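Side-chain contact in OLD nuclease (Thermus scotoductus, PDB 6P74), which degrades linear and supercoiled double-stranded DNA in the 5'-to-3' direction, nicks circular DNA and hydrolyses ATP in a DNA-stimulated manner: residues Arg165-Gln170 against Asn226-Leu231. Numbering follows the deposited sequence.
Sequences REFKLQ and NPFNSL
P227 O accepts two hydrogen bonds from S230, one from the backbone N at 3.0 Å that closes the 3-10 turn 227-229, and a weak one from OG; this turn presents P227 and F228 to F167. The contact is built on a T-shaped aromatic pair. F228 directs the edge of its ring at the face of F167, with centroids 5.0 Å apart and planes at 79°. The leading atom is F228 CE2, 3.4 Å from F167 CG, above the rim of the ring rather than its centre. With CG anti to the backbone N (chi1 -177°), the F167 ring lies beside its own carbonyl carbon. On the opposite face of F167 the backbone N of L169 sits over the ring centre, so the phenyl is sandwiched between its own chain and F228. P227 approaches obliquely, its CG 4.0 Å from F167 CE2. Q170 NE2 makes a weak hydrogen bond to F167 O (2.8 Å), within the turn that leads into helix 170-184. In the region assigned to dimerization, the contact joins this turn, which follows helix 154-166, to the loop linking strands 217-220 and 232-235; F228 also packs on V163, and F167 meets L183 of the second subunit.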
loop_
_atom_site.group_PDB
_atom_site.type_symbol
_atom_site.label_atom_id
_atom_site.label_comp_id
_atom_site.label_asym_id
_atom_site.label_seq_id
_atom_site.Cartn_x
_atom_site.Cartn_y
_atom_site.Cartn_z
ATOM N N ARG A 165 9.761 -22.998 24.004
ATOM C CA ARG A 165 10.386 -22.938 25.321
ATOM C C ARG A 165 10.800 -24.327 25.791
ATOM O O ARG A 165 11.991 -24.614 25.937
ATOM C CB ARG A 165 9.422 -22.282 26.315
ATOM C CG ARG A 165 10.027 -21.843 27.644
ATOM C CD ARG A 165 9.218 -20.672 28.219
ATOM N NE ARG A 165 7.769 -20.880 28.103
ATOM C CZ ARG A 165 6.870 -19.904 27.967
ATOM N NH1 ARG A 165 7.262 -18.639 27.916
ATOM N NH2 ARG A 165 5.573 -20.188 27.870
ATOM N N GLU A 166 9.832 -25.212 26.015
ATOM C CA GLU A 166 10.114 -26.534 26.560
ATOM C C GLU A 166 10.738 -27.481 25.549
ATOM O O GLU A 166 10.900 -28.667 25.859
ATOM C CB GLU A 166 8.837 -27.158 27.116
ATOM C CG GLU A 166 8.229 -26.376 28.250
ATOM C CD GLU A 166 6.746 -26.628 28.366
ATOM O OE1 GLU A 166 6.367 -27.789 28.633
ATOM O OE2 GLU A 166 5.960 -25.674 28.164
ATOM N N PHE A 167 11.094 -26.999 24.364
ATOM C CA PHE A 167 11.767 -27.852 23.397
ATOM C C PHE A 167 13.144 -28.253 23.910
ATOM O O PHE A 167 13.890 -27.424 24.440
ATOM C CB PHE A 167 11.896 -27.132 22.064
ATOM C CG PHE A 167 12.519 -27.965 20.980
ATOM C CD1 PHE A 167 11.967 -29.194 20.629
ATOM C CD2 PHE A 167 13.641 -27.507 20.291
ATOM C CE1 PHE A 167 12.535 -29.959 19.621
ATOM C CE2 PHE A 167 14.207 -28.261 19.274
ATOM C CZ PHE A 167 13.655 -29.490 18.941
ATOM N N LYS A 168 13.487 -29.539 23.743
ATOM C CA LYS A 168 14.757 -30.042 24.260
ATOM C C LYS A 168 15.473 -31.008 23.313
ATOM O O LYS A 168 16.474 -31.615 23.719
ATOM C CB LYS A 168 14.537 -30.710 25.630
ATOM C CG LYS A 168 14.118 -29.739 26.733
ATOM C CD LYS A 168 13.116 -30.354 27.707
ATOM C CE LYS A 168 13.729 -31.502 28.490
ATOM N NZ LYS A 168 14.983 -31.112 29.201
ATOM N N LEU A 169 15.018 -31.157 22.063
ATOM C CA LEU A 169 15.633 -32.062 21.096
ATOM C C LEU A 169 16.336 -31.316 19.964
ATOM O O LEU A 169 16.366 -31.796 18.827
ATOM C CB LEU A 169 14.588 -33.016 20.524
ATOM C CG LEU A 169 14.066 -34.001 21.561
ATOM C CD1 LEU A 169 13.025 -34.923 20.958
ATOM C CD2 LEU A 169 15.241 -34.779 22.105
ATOM N N GLN A 170 16.916 -30.149 20.268
ATOM C CA GLN A 170 17.530 -29.325 19.230
ATOM C C GLN A 170 18.664 -30.067 18.543
ATOM O O GLN A 170 18.811 -29.994 17.316
ATOM C CB GLN A 170 18.046 -28.006 19.818
ATOM C CG GLN A 170 16.973 -27.070 20.367
ATOM C CD GLN A 170 16.578 -27.386 21.806
ATOM O OE1 GLN A 170 17.105 -28.317 22.420
ATOM N NE2 GLN A 170 15.640 -26.613 22.347
ATOM N N ASN A 226 16.579 -22.887 15.947
ATOM C CA ASN A 226 15.255 -22.425 16.368
ATOM C C ASN A 226 14.234 -22.855 15.319
ATOM O O ASN A 226 13.769 -22.036 14.513
ATOM C CB ASN A 226 15.243 -20.910 16.569
ATOM C CG ASN A 226 13.957 -20.415 17.199
ATOM O OD1 ASN A 226 13.228 -21.178 17.837
ATOM N ND2 ASN A 226 13.670 -19.131 17.021
ATOM N N PRO A 227 13.848 -24.135 15.315
ATOM C CA PRO A 227 13.008 -24.645 14.215
ATOM C C PRO A 227 11.576 -24.131 14.245
ATOM O O PRO A 227 10.983 -23.904 13.179
ATOM C CB PRO A 227 13.072 -26.166 14.412
ATOM C CG PRO A 227 13.299 -26.329 15.880
ATOM C CD PRO A 227 14.188 -25.185 16.290
ATOM N N PHE A 228 11.006 -23.933 15.437
ATOM C CA PHE A 228 9.659 -23.397 15.565
ATOM C C PHE A 228 9.512 -21.980 14.993
ATOM O O PHE A 228 8.402 -21.439 15.002
ATOM C CB PHE A 228 9.244 -23.457 17.035
ATOM C CG PHE A 228 9.232 -24.849 17.574
ATOM C CD1 PHE A 228 8.143 -25.680 17.355
ATOM C CD2 PHE A 228 10.318 -25.348 18.261
ATOM C CE1 PHE A 228 8.125 -26.981 17.829
ATOM C CE2 PHE A 228 10.309 -26.645 18.737
ATOM C CZ PHE A 228 9.208 -27.466 18.524
ATOM N N ASN A 229 10.579 -21.365 14.487
ATOM C CA ASN A 229 10.481 -20.073 13.814
ATOM C C ASN A 229 10.235 -20.189 12.318
ATOM O O ASN A 229 10.027 -19.169 11.657
ATOM C CB ASN A 229 11.749 -19.247 14.041
ATOM C CG ASN A 229 11.565 -18.186 15.110
ATOM O OD1 ASN A 229 10.676 -18.286 15.965
ATOM N ND2 ASN A 229 12.413 -17.161 15.072
ATOM N N SER A 230 10.264 -21.390 11.767
ATOM C CA SER A 230 9.945 -21.618 10.368
ATOM C C SER A 230 8.735 -22.524 10.196
ATOM O O SER A 230 8.353 -22.825 9.056
ATOM C CB SER A 230 11.161 -22.219 9.647
ATOM O OG SER A 230 12.282 -22.286 10.519
ATOM N N LEU A 231 8.129 -22.982 11.285
ATOM C CA LEU A 231 6.952 -23.824 11.177
ATOM C C LEU A 231 5.783 -23.015 10.617
ATOM O O LEU A 231 5.594 -21.844 10.952
ATOM C CB LEU A 231 6.601 -24.410 12.540
ATOM C CG LEU A 231 6.373 -25.903 12.699
ATOM C CD1 LEU A 231 7.481 -26.749 12.067
ATOM C CD2 LEU A 231 6.275 -26.197 14.177
#